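Local coordinates for protein lipid A deacylase PagL (Pseudomonas aeruginosa, PDB 2ERV) that hydrolyses the ester bond at the 3 position of lipid A in the outer membrane, releasing the primary fatty acyl chain from lipopolysaccharide, at residues L102-I108 and R123-N129; A1-A6 and R18-D24; T34-Y40 and V65-A71. The contacts are given in a common frame with arbitrary orientation. Residue numbers count along the deposited sequence, not the author numbering.

Interaction 1. Residues L102-I108 and R123-N129; sequences LNFEDRI and RAIHYSN. With CA (calcium ion), chain C.
This contact is the catalytic part of an antiparallel beta hairpin in the wall of the eight-stranded PagL barrel, pairing 102-108, on strand 102-114, with 123-129, on strand 119-128. Residues 102-108 are extended throughout, 123-129 until the chain turns away at N129 (psi 14°); the N-to-C directions are 160° apart and the axes approach to 4.6 Å. R107 lies opposite I125 as a non-hydrogen-bonded pair with CA atoms 4.2 Å apart. The flanking pairs, D106 with H126 and I108 with A124, are hydrogen-bonded: D106 N to H126 O 2.9 Å and H126 N to D106 O 2.7 Å, I108 N to A124 O 3.0 Å and A124 N to I108 O 2.9 Å. Toward L102 and N129 the ladder loosens; F104 N donates to S128 O at 2.9 Å, but the return bond from S128 N to F104 O is weak at 3.4 Å.

Alternation divides the chemistry. E105, R107, I125 and Y127 point into the barrel. There E105 CG meets I125 CG2 at 3.4 Å, E105 forms a salt bridge with R18, R107 forms one with D42, and R107 NH2 and R123 NH1 lie 3.6 Å apart despite like charge. F104, D106, I108, A124, H126 and S128 line the outer face, toward the lipid. With H126 chi1 t and S128 chi1 p, H126 NE2 and S128 OG are hydrogen-bonded at 2.7 Å, while H126 ND1 bonds to E140, completing a Ser-His-Glu catalytic triad on the barrel's exterior. N129, critical for activity, follows S128. On that face, D106 OD2 binds the calcium ion at 2.5 Å.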
loop_
_atom_site.group_PDB
_atom_site.type_symbol
_atom_site.label_atom_id
_atom_site.label_comp_id
_atom_site.label_asym_id
_atom_site.label_seq_id
_atom_site.Cartn_x
_atom_site.Cartn_y
_atom_site.Cartn_z
ATOM N N LEU A 102 -2.991 -11.573 -11.641
ATOM C CA LEU A 102 -3.892 -10.487 -11.278
ATOM C C LEU A 102 -4.565 -10.723 -9.922
ATOM O O LEU A 102 -5.078 -11.838 -9.644
ATOM C CB LEU A 102 -4.983 -10.287 -12.326
ATOM C CG LEU A 102 -4.616 -10.165 -13.806
ATOM C CD1 LEU A 102 -5.929 -9.961 -14.592
ATOM C CD2 LEU A 102 -3.682 -9.000 -14.005
ATOM N N ASN A 103 -4.576 -9.666 -9.092
ATOM C CA ASN A 103 -5.029 -9.786 -7.712
ATOM C C ASN A 103 -5.603 -8.467 -7.254
ATOM O O ASN A 103 -5.256 -7.418 -7.813
ATOM C CB ASN A 103 -3.867 -10.188 -6.777
ATOM C CG ASN A 103 -3.505 -11.663 -6.868
ATOM O OD1 ASN A 103 -4.167 -12.497 -6.254
ATOM N ND2 ASN A 103 -2.467 -11.993 -7.638
ATOM N N PHE A 104 -6.444 -8.507 -6.214
ATOM C CA PHE A 104 -6.916 -7.279 -5.583
ATOM C C PHE A 104 -5.838 -6.855 -4.585
ATOM O O PHE A 104 -5.022 -7.665 -4.175
ATOM C CB PHE A 104 -8.230 -7.512 -4.836
ATOM C CG PHE A 104 -9.378 -7.989 -5.720
ATOM C CD1 PHE A 104 -10.216 -7.067 -6.338
ATOM C CD2 PHE A 104 -9.630 -9.345 -5.888
ATOM C CE1 PHE A 104 -11.275 -7.497 -7.157
ATOM C CE2 PHE A 104 -10.711 -9.787 -6.699
ATOM C CZ PHE A 104 -11.522 -8.839 -7.338
ATOM N N GLU A 105 -5.840 -5.584 -4.226
ATOM C CA GLU A 105 -4.958 -5.035 -3.206
ATOM C C GLU A 105 -5.863 -4.427 -2.161
ATOM O O GLU A 105 -6.589 -3.518 -2.507
ATOM C CB GLU A 105 -4.139 -3.877 -3.786
ATOM C CG GLU A 105 -3.159 -3.231 -2.796
ATOM C CD GLU A 105 -2.353 -2.096 -3.425
ATOM O OE1 GLU A 105 -2.997 -1.158 -3.966
ATOM O OE2 GLU A 105 -1.068 -2.152 -3.409
ATOM N N ASP A 106 -5.857 -4.934 -0.921
ATOM C CA ASP A 106 -6.598 -4.326 0.207
ATOM C C ASP A 106 -5.598 -3.775 1.193
ATOM O O ASP A 106 -4.666 -4.497 1.578
ATOM C CB ASP A 106 -7.412 -5.396 0.949
ATOM C CG ASP A 106 -8.531 -5.983 0.104
ATOM O OD1 ASP A 106 -9.276 -5.240 -0.575
ATOM O OD2 ASP A 106 -8.689 -7.208 -0.017
ATOM N N ARG A 107 -5.758 -2.512 1.598
ATOM C CA ARG A 107 -4.741 -1.901 2.436
ATOM C C ARG A 107 -5.341 -1.048 3.544
ATOM O O ARG A 107 -6.431 -0.467 3.377
ATOM C CB ARG A 107 -3.821 -1.012 1.583
ATOM C CG ARG A 107 -4.595 -0.172 0.581
ATOM C CD ARG A 107 -3.732 0.393 -0.516
ATOM N NE ARG A 107 -2.833 1.402 0.027
ATOM C CZ ARG A 107 -1.948 2.056 -0.715
ATOM N NH1 ARG A 107 -1.808 1.769 -1.993
ATOM N NH2 ARG A 107 -1.211 2.978 -0.169
ATOM N N ILE A 108 -4.632 -0.993 4.664
ATOM C CA ILE A 108 -4.872 0.013 5.726
ATOM C C ILE A 108 -3.552 0.611 6.142
ATOM O O ILE A 108 -2.500 0.056 5.848
ATOM C CB ILE A 108 -5.550 -0.589 6.962
ATOM C CG1 ILE A 108 -4.757 -1.787 7.479
ATOM C CG2 ILE A 108 -6.944 -1.024 6.628
ATOM C CD1 ILE A 108 -5.034 -2.120 8.934
ATOM N N ARG A 123 1.943 0.710 6.939
ATOM C CA ARG A 123 0.912 0.223 6.019
ATOM C C ARG A 123 0.823 -1.294 6.201
ATOM O O ARG A 123 1.844 -1.954 6.398
ATOM C CB ARG A 123 1.417 0.496 4.624
ATOM C CG ARG A 123 0.373 0.840 3.655
ATOM C CD ARG A 123 0.803 1.994 2.788
ATOM N NE ARG A 123 2.084 1.736 2.147
ATOM C CZ ARG A 123 2.677 2.579 1.326
ATOM N NH1 ARG A 123 2.071 3.702 1.067
ATOM N NH2 ARG A 123 3.865 2.292 0.762
ATOM N N ALA A 124 -0.374 -1.849 6.127
ATOM C CA ALA A 124 -0.509 -3.308 5.988
ATOM C C ALA A 124 -1.306 -3.522 4.693
ATOM O O ALA A 124 -2.362 -2.904 4.540
ATOM C CB ALA A 124 -1.266 -3.857 7.192
ATOM N N ILE A 125 -0.784 -4.326 3.761
ATOM C CA ILE A 125 -1.441 -4.536 2.479
ATOM C C ILE A 125 -1.566 -6.020 2.248
ATOM O O ILE A 125 -0.631 -6.769 2.526
ATOM C CB ILE A 125 -0.652 -3.900 1.298
ATOM C CG1 ILE A 125 -0.326 -2.426 1.615
ATOM C CG2 ILE A 125 -1.467 -4.044 0.020
ATOM C CD1 ILE A 125 0.595 -1.759 0.600
ATOM N N HIS A 126 -2.740 -6.435 1.781
ATOM C CA HIS A 126 -2.972 -7.842 1.429
ATOM C C HIS A 126 -3.394 -8.021 -0.023
ATOM O O HIS A 126 -4.180 -7.230 -0.559
ATOM C CB HIS A 126 -4.048 -8.416 2.375
ATOM C CG HIS A 126 -4.687 -9.680 1.879
ATOM N ND1 HIS A 126 -4.086 -10.918 2.001
ATOM C CD2 HIS A 126 -5.891 -9.900 1.291
ATOM C CE1 HIS A 126 -4.892 -11.846 1.495
ATOM N NE2 HIS A 126 -5.981 -11.250 1.040
ATOM N N TYR A 127 -2.888 -9.067 -0.657
ATOM C CA TYR A 127 -3.195 -9.297 -2.053
ATOM C C TYR A 127 -3.775 -10.699 -2.199
ATOM O O TYR A 127 -3.179 -11.661 -1.711
ATOM C CB TYR A 127 -1.900 -9.238 -2.895
ATOM C CG TYR A 127 -1.208 -7.891 -2.892
ATOM C CD1 TYR A 127 -1.482 -6.948 -3.890
ATOM C CD2 TYR A 127 -0.273 -7.570 -1.899
ATOM C CE1 TYR A 127 -0.834 -5.695 -3.901
ATOM C CE2 TYR A 127 0.398 -6.326 -1.916
ATOM C CZ TYR A 127 0.097 -5.402 -2.915
ATOM O OH TYR A 127 0.736 -4.167 -2.947
ATOM N N SER A 128 -4.935 -10.825 -2.844
ATOM C CA SER A 128 -5.495 -12.171 -3.141
ATOM C C SER A 128 -6.536 -12.023 -4.236
ATOM O O SER A 128 -6.782 -10.926 -4.651
ATOM C CB SER A 128 -6.047 -12.880 -1.899
ATOM O OG SER A 128 -7.044 -12.077 -1.270
ATOM N N ASN A 129 -7.152 -13.121 -4.681
ATOM C CA ASN A 129 -7.988 -13.081 -5.882
ATOM C C ASN A 129 -9.468 -13.423 -5.611
ATOM O O ASN A 129 -10.266 -13.618 -6.552
ATOM C CB ASN A 129 -7.354 -13.947 -7.024
ATOM C CG ASN A 129 -7.283 -15.445 -6.679
ATOM O OD1 ASN A 129 -8.227 -16.027 -6.099
ATOM N ND2 ASN A 129 -6.182 -16.075 -7.032
HETATM CA CA CA C . -11.129 -7.454 0.054
#

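Interaction 2. Residues A1-A6 and R18-D24; sequences ADVSAA and RLGLSWD. With CXE (pentaethylene glycol monodecyl ether), chain G.
The first beta hairpin of PagL brings residues 2-6 of its N-terminal strand against 18-24, antiparallel at 154° with axes 4.6 Å apart. The ladder is regular. Hydrogen-bonded pairs are D2-S22 (N-O and O-N both 3.0 Å), S4-G20 (N-O and O-N both 2.9 Å) and A6-R18 (N-O 2.9 Å, O-N 2.7 Å). V3 with L21 and A5 with L19 are the intervening non-hydrogen-bonded pairs. In the beta barrel this alternation turns D2, S4, A6, R18 and S22 inward; R18, t at chi1 to chi3 and so extended out to NE, forms salt bridges with D42 and E105. A CB on G20 would lie only 2.7 Å from S4 OG, so glycine lets S4 take chi1 p. Ordered waters link polar groups on this side, one molecule spanning S4 OG (2.7 Å) and S22 OG (2.6 Å), another D2 OD1 (2.5 Å) and D24 OD2 (2.9 Å), which bridges two like charges; S22 OG also hydrogen-bonds D42. Outside, apolar contacts join V3 CB to L21 CD2 (4.2 Å) and A5 CB to L19 CD2 (4.1 Å), and L21 CD1 lies 3.7 Å from C7 of the bound detergent CXE.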
loop_
_atom_site.group_PDB
_atom_site.type_symbol
_atom_site.label_atom_id
_atom_site.label_comp_id
_atom_site.label_asym_id
_atom_site.label_seq_id
_atom_site.Cartn_x
_atom_site.Cartn_y
_atom_site.Cartn_z
ATOM N N ALA A 1 1.939 15.774 -6.872
ATOM C CA ALA A 1 2.258 14.342 -6.803
ATOM C C ALA A 1 3.335 14.164 -5.734
ATOM O O ALA A 1 4.073 15.119 -5.405
ATOM C CB ALA A 1 2.748 13.849 -8.152
ATOM N N ASP A 2 3.398 12.950 -5.158
ATOM C CA ASP A 2 4.234 12.684 -4.001
ATOM C C ASP A 2 4.921 11.375 -4.405
ATOM O O ASP A 2 4.311 10.550 -5.046
ATOM C CB ASP A 2 3.401 12.483 -2.709
ATOM C CG ASP A 2 2.459 13.664 -2.365
ATOM O OD1 ASP A 2 1.203 13.565 -2.526
ATOM O OD2 ASP A 2 2.852 14.734 -1.872
ATOM N N VAL A 3 6.202 11.204 -4.096
ATOM C CA VAL A 3 6.838 9.932 -4.342
ATOM C C VAL A 3 7.017 9.274 -2.959
ATOM O O VAL A 3 7.200 9.973 -1.953
ATOM C CB VAL A 3 8.204 10.103 -5.106
ATOM C CG1 VAL A 3 9.192 10.936 -4.278
ATOM C CG2 VAL A 3 8.836 8.750 -5.446
ATOM N N SER A 4 6.964 7.951 -2.897
ATOM C CA SER A 4 7.132 7.272 -1.622
ATOM C C SER A 4 8.037 6.064 -1.744
ATOM O O SER A 4 8.160 5.479 -2.815
ATOM C CB SER A 4 5.775 6.867 -1.026
ATOM O OG SER A 4 5.114 5.922 -1.868
ATOM N N ALA A 5 8.694 5.734 -0.641
ATOM C CA ALA A 5 9.526 4.536 -0.568
ATOM C C ALA A 5 9.082 3.827 0.676
ATOM O O ALA A 5 8.742 4.498 1.645
ATOM C CB ALA A 5 11.012 4.911 -0.500
ATOM N N ALA A 6 9.043 2.491 0.625
ATOM C CA ALA A 6 8.580 1.685 1.762
ATOM C C ALA A 6 9.315 0.382 1.809
ATOM O O ALA A 6 9.449 -0.318 0.768
ATOM C CB ALA A 6 7.105 1.433 1.671
ATOM N N ARG A 18 8.969 -1.118 -1.813
ATOM C CA ARG A 18 7.947 -0.525 -2.669
ATOM C C ARG A 18 8.272 0.901 -3.021
ATOM O O ARG A 18 8.614 1.701 -2.151
ATOM C CB ARG A 18 6.564 -0.571 -1.985
ATOM C CG ARG A 18 5.439 0.050 -2.839
ATOM C CD ARG A 18 4.175 0.152 -2.035
ATOM N NE ARG A 18 3.111 0.906 -2.707
ATOM C CZ ARG A 18 1.958 0.394 -3.103
ATOM N NH1 ARG A 18 1.706 -0.895 -2.927
ATOM N NH2 ARG A 18 1.038 1.190 -3.673
ATOM N N LEU A 19 8.154 1.235 -4.296
ATOM C CA LEU A 19 8.317 2.638 -4.699
ATOM C C LEU A 19 6.981 3.060 -5.245
ATOM O O LEU A 19 6.345 2.265 -5.930
ATOM C CB LEU A 19 9.367 2.725 -5.800
ATOM C CG LEU A 19 10.833 2.631 -5.387
ATOM C CD1 LEU A 19 11.699 2.652 -6.697
ATOM C CD2 LEU A 19 11.240 3.829 -4.468
ATOM N N GLY A 20 6.550 4.290 -4.946
ATOM C CA GLY A 20 5.189 4.666 -5.238
ATOM C C GLY A 20 5.055 6.106 -5.701
ATOM O O GLY A 20 5.910 6.947 -5.441
ATOM N N LEU A 21 3.972 6.381 -6.407
ATOM C CA LEU A 21 3.614 7.761 -6.725
ATOM C C LEU A 21 2.169 7.926 -6.292
ATOM O O LEU A 21 1.393 6.989 -6.472
ATOM C CB LEU A 21 3.686 7.970 -8.246
ATOM C CG LEU A 21 5.077 8.036 -8.920
ATOM C CD1 LEU A 21 4.961 8.015 -10.467
ATOM C CD2 LEU A 21 5.798 9.267 -8.430
ATOM N N SER A 22 1.818 9.101 -5.751
ATOM C CA SER A 22 0.518 9.386 -5.188
ATOM C C SER A 22 0.027 10.700 -5.753
ATOM O O SER A 22 0.828 11.624 -5.871
ATOM C CB SER A 22 0.635 9.602 -3.639
ATOM O OG SER A 22 1.002 8.397 -3.018
ATOM N N TRP A 23 -1.288 10.795 -6.037
ATOM C CA TRP A 23 -1.911 12.028 -6.489
ATOM C C TRP A 23 -3.090 12.376 -5.587
ATOM O O TRP A 23 -4.111 11.670 -5.564
ATOM C CB TRP A 23 -2.395 11.910 -7.951
ATOM C CG TRP A 23 -1.302 11.722 -8.944
ATOM C CD1 TRP A 23 -0.666 12.709 -9.689
ATOM C CD2 TRP A 23 -0.698 10.488 -9.333
ATOM N NE1 TRP A 23 0.298 12.148 -10.491
ATOM C CE2 TRP A 23 0.301 10.789 -10.303
ATOM C CE3 TRP A 23 -0.867 9.154 -8.944
ATOM C CZ2 TRP A 23 1.107 9.807 -10.874
ATOM C CZ3 TRP A 23 -0.072 8.178 -9.533
ATOM C CH2 TRP A 23 0.890 8.509 -10.491
ATOM N N ASP A 24 -2.944 13.471 -4.846
ATOM C CA ASP A 24 -3.956 13.915 -3.905
ATOM C C ASP A 24 -5.236 14.176 -4.695
ATOM O O ASP A 24 -5.172 14.801 -5.742
ATOM C CB ASP A 24 -3.497 15.244 -3.316
ATOM C CG ASP A 24 -3.052 15.144 -1.877
ATOM O OD1 ASP A 24 -3.447 16.076 -1.139
ATOM O OD2 ASP A 24 -2.357 14.207 -1.373
HETATM C C4 CXE G . 3.819 2.086 -11.008
HETATM C C5 CXE G . 4.464 3.440 -10.796
HETATM C C6 CXE G . 5.506 3.404 -9.696
HETATM C C7 CXE G . 6.407 4.619 -9.851
HETATM C C8 CXE G . 7.711 4.476 -9.084
HETATM C C9 CXE G . 8.327 5.851 -8.886
HETATM C C10 CXE G . 9.699 5.889 -9.556
HETATM O O11 CXE G . 10.462 7.011 -9.099
HETATM C C12 CXE G . 11.547 6.622 -8.250
HETATM C C13 CXE G . 12.867 7.102 -8.815
HETATM O O14 CXE G . 13.601 7.666 -7.739
HETATM C C15 CXE G . 14.896 8.076 -8.123
HETATM C C16 CXE G . 15.757 8.085 -6.862
HETATM O O HOH W 1 -0.525 15.110 -4.748
HETATM O O HOH W 2 3.542 7.824 -3.048
HETATM O O HOH W 3 -0.672 11.991 -2.079
HETATM O O HOH W 4 5.997 3.277 -1.433
#

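Interaction 3. Residues T34-Y40 and V65-A71; sequences TGRLTGY and VFVYEFA
Backbone bonding dominates where 34-40 meets 65-71, near one end of a hairpin in the barrel wall; strands 35-40 and 65-70 are antiparallel at 145°, axes 4.2 Å apart. Hydrogen-bonded pairs are R36-E69 (N-O 3.0 Å, O-N 2.9 Å), T38-V67 (N-O 2.7 Å, O-N 2.8 Å) and Y40-V65 (N-O 2.9 Å, O-N 2.8 Å). A71 N to T34 O, 3.0 Å, extends the ladder. G35 and G39 face F70 and F66, CA-CA 4.0 and 4.2 Å; a CB on G35 would sit 2.3 Å from E69 O.

One salt bridge crosses, R36 NE to E69 OE1 at 2.9 Å, with S28 also binding R36.

Among apolar contacts, V65 CB lies 3.9 Å from the Y40 ring centroid in a CH-pi contact, and Y40 CE1 touches V67 CG2 at 3.6 Å. Opposite, L37 CD2 meets F66 CD1 at 4.3 Å.

Charge pairing and valine-tyrosine packing thus share one face, while L37, F66 and Y68 make the other largely aromatic and apolar, as expected of a membrane-facing surface.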
loop_
_atom_site.group_PDB
_atom_site.type_symbol
_atom_site.label_atom_id
_atom_site.label_comp_id
_atom_site.label_asym_id
_atom_site.label_seq_id
_atom_site.Cartn_x
_atom_site.Cartn_y
_atom_site.Cartn_z
ATOM N N THR A 34 -12.586 18.239 13.962
ATOM C CA THR A 34 -11.880 16.977 14.166
ATOM C C THR A 34 -10.888 16.641 13.064
ATOM O O THR A 34 -9.802 16.134 13.351
ATOM C CB THR A 34 -12.896 15.839 14.376
ATOM O OG1 THR A 34 -13.569 16.112 15.612
ATOM C CG2 THR A 34 -12.209 14.501 14.637
ATOM N N GLY A 35 -11.254 16.937 11.815
ATOM C CA GLY A 35 -10.467 16.507 10.672
ATOM C C GLY A 35 -11.371 16.453 9.458
ATOM O O GLY A 35 -12.430 17.116 9.438
ATOM N N ARG A 36 -10.983 15.655 8.457
ATOM C CA ARG A 36 -11.745 15.583 7.225
ATOM C C ARG A 36 -11.446 14.229 6.609
ATOM O O ARG A 36 -10.378 13.638 6.877
ATOM C CB ARG A 36 -11.320 16.686 6.258
ATOM C CG ARG A 36 -9.795 16.739 6.021
ATOM C CD ARG A 36 -9.338 17.608 4.864
ATOM N NE ARG A 36 -7.876 17.512 4.681
ATOM C CZ ARG A 36 -7.258 17.495 3.497
ATOM N NH1 ARG A 36 -7.954 17.508 2.361
ATOM N NH2 ARG A 36 -5.934 17.430 3.438
ATOM N N LEU A 37 -12.395 13.765 5.788
ATOM C CA LEU A 37 -12.188 12.647 4.898
ATOM C C LEU A 37 -11.635 13.199 3.589
ATOM O O LEU A 37 -12.123 14.210 3.054
ATOM C CB LEU A 37 -13.479 11.853 4.641
ATOM C CG LEU A 37 -13.332 10.571 3.759
ATOM C CD1 LEU A 37 -12.570 9.453 4.522
ATOM C CD2 LEU A 37 -14.718 10.049 3.312
ATOM N N THR A 38 -10.615 12.521 3.068
ATOM C CA THR A 38 -10.058 12.868 1.770
ATOM C C THR A 38 -9.501 11.611 1.106
ATOM O O THR A 38 -9.936 10.502 1.460
ATOM C CB THR A 38 -9.013 14.035 1.911
ATOM O OG1 THR A 38 -8.648 14.459 0.587
ATOM C CG2 THR A 38 -7.700 13.596 2.597
ATOM N N GLY A 39 -8.572 11.758 0.153
ATOM C CA GLY A 39 -7.902 10.573 -0.396
ATOM C C GLY A 39 -6.908 10.877 -1.485
ATOM O O GLY A 39 -6.629 12.069 -1.806
ATOM N N TYR A 40 -6.369 9.802 -2.060
ATOM C CA TYR A 40 -5.392 9.926 -3.135
ATOM C C TYR A 40 -5.379 8.696 -4.026
ATOM O O TYR A 40 -5.837 7.607 -3.612
ATOM C CB TYR A 40 -3.991 10.278 -2.614
ATOM C CG TYR A 40 -3.371 9.234 -1.700
ATOM C CD1 TYR A 40 -3.634 9.241 -0.327
ATOM C CD2 TYR A 40 -2.540 8.254 -2.210
ATOM C CE1 TYR A 40 -3.027 8.281 0.534
ATOM C CE2 TYR A 40 -1.963 7.296 -1.401
ATOM C CZ TYR A 40 -2.205 7.306 -0.040
ATOM O OH TYR A 40 -1.588 6.366 0.744
ATOM N N VAL A 65 -7.238 5.483 -2.491
ATOM C CA VAL A 65 -6.992 5.318 -1.056
ATOM C C VAL A 65 -7.707 6.456 -0.309
ATOM O O VAL A 65 -7.392 7.627 -0.528
ATOM C CB VAL A 65 -5.465 5.380 -0.725
ATOM C CG1 VAL A 65 -5.209 5.171 0.768
ATOM C CG2 VAL A 65 -4.659 4.322 -1.573
ATOM N N PHE A 66 -8.626 6.109 0.578
ATOM C CA PHE A 66 -9.337 7.095 1.418
ATOM C C PHE A 66 -8.486 7.406 2.626
ATOM O O PHE A 66 -7.826 6.530 3.157
ATOM C CB PHE A 66 -10.688 6.522 1.881
ATOM C CG PHE A 66 -11.718 6.487 0.761
ATOM C CD1 PHE A 66 -12.518 7.606 0.502
ATOM C CD2 PHE A 66 -11.820 5.372 -0.061
ATOM C CE1 PHE A 66 -13.432 7.599 -0.547
ATOM C CE2 PHE A 66 -12.750 5.345 -1.115
ATOM C CZ PHE A 66 -13.547 6.464 -1.346
ATOM N N VAL A 67 -8.554 8.651 3.083
ATOM C CA VAL A 67 -7.726 9.073 4.204
ATOM C C VAL A 67 -8.593 9.823 5.130
ATOM O O VAL A 67 -9.284 10.754 4.694
ATOM C CB VAL A 67 -6.572 10.014 3.696
ATOM C CG1 VAL A 67 -5.773 10.647 4.853
ATOM C CG2 VAL A 67 -5.616 9.223 2.784
ATOM N N TYR A 68 -8.547 9.496 6.412
ATOM C CA TYR A 68 -9.088 10.459 7.357
ATOM C C TYR A 68 -7.911 11.198 8.004
ATOM O O TYR A 68 -7.078 10.583 8.661
ATOM C CB TYR A 68 -9.991 9.809 8.426
ATOM C CG TYR A 68 -10.730 10.878 9.189
ATOM C CD1 TYR A 68 -11.977 11.368 8.736
ATOM C CD2 TYR A 68 -10.157 11.462 10.306
ATOM C CE1 TYR A 68 -12.664 12.398 9.458
ATOM C CE2 TYR A 68 -10.782 12.489 10.965
ATOM C CZ TYR A 68 -12.044 12.942 10.534
ATOM O OH TYR A 68 -12.639 13.946 11.235
ATOM N N GLU A 69 -7.879 12.524 7.865
ATOM C CA GLU A 69 -6.751 13.304 8.318
ATOM C C GLU A 69 -7.269 14.124 9.464
ATOM O O GLU A 69 -8.184 14.908 9.286
ATOM C CB GLU A 69 -6.248 14.227 7.218
ATOM C CG GLU A 69 -5.119 15.145 7.681
ATOM C CD GLU A 69 -4.870 16.264 6.687
ATOM O OE1 GLU A 69 -5.694 17.230 6.606
ATOM O OE2 GLU A 69 -3.845 16.171 5.976
ATOM N N PHE A 70 -6.705 13.916 10.646
ATOM C CA PHE A 70 -7.097 14.662 11.817
ATOM C C PHE A 70 -6.469 16.072 11.825
ATOM O O PHE A 70 -5.374 16.262 11.321
ATOM C CB PHE A 70 -6.624 13.884 13.062
ATOM C CG PHE A 70 -7.328 12.575 13.258
ATOM C CD1 PHE A 70 -8.505 12.525 14.021
ATOM C CD2 PHE A 70 -6.838 11.388 12.669
ATOM C CE1 PHE A 70 -9.185 11.303 14.216
ATOM C CE2 PHE A 70 -7.515 10.145 12.829
ATOM C CZ PHE A 70 -8.704 10.105 13.611
ATOM N N ALA A 71 -7.151 17.052 12.420
ATOM C CA ALA A 71 -6.615 18.427 12.520
ATOM C C ALA A 71 -5.183 18.473 13.097
ATOM O O ALA A 71 -4.778 17.649 13.930
ATOM C CB ALA A 71 -7.529 19.284 13.395
HETATM O O HOH W 5 -14.849 14.931 10.497
#

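How the interactions relate
All three contacts are parts of antiparallel hairpins of one barrel sheet. Each is partly buried, with inward side chains inside the barrel and outward ones on its surface; interactions 1 and 2 lie nearer the centre of the chain, interaction 3 toward one end. Their inner faces converge on a charged network: R18 of interaction 2 forms a salt bridge with E105 of interaction 1, and its guanidinium lies beside R107, which packs on Y40 and V65 of interaction 3. Interactions 2 and 3 share neighbouring strands, with Y40 against S22 and W23. The outer faces differ most: interaction 1 carries catalytic and calcium-binding groups, whereas interactions 2 and 3 present mainly apolar side chains.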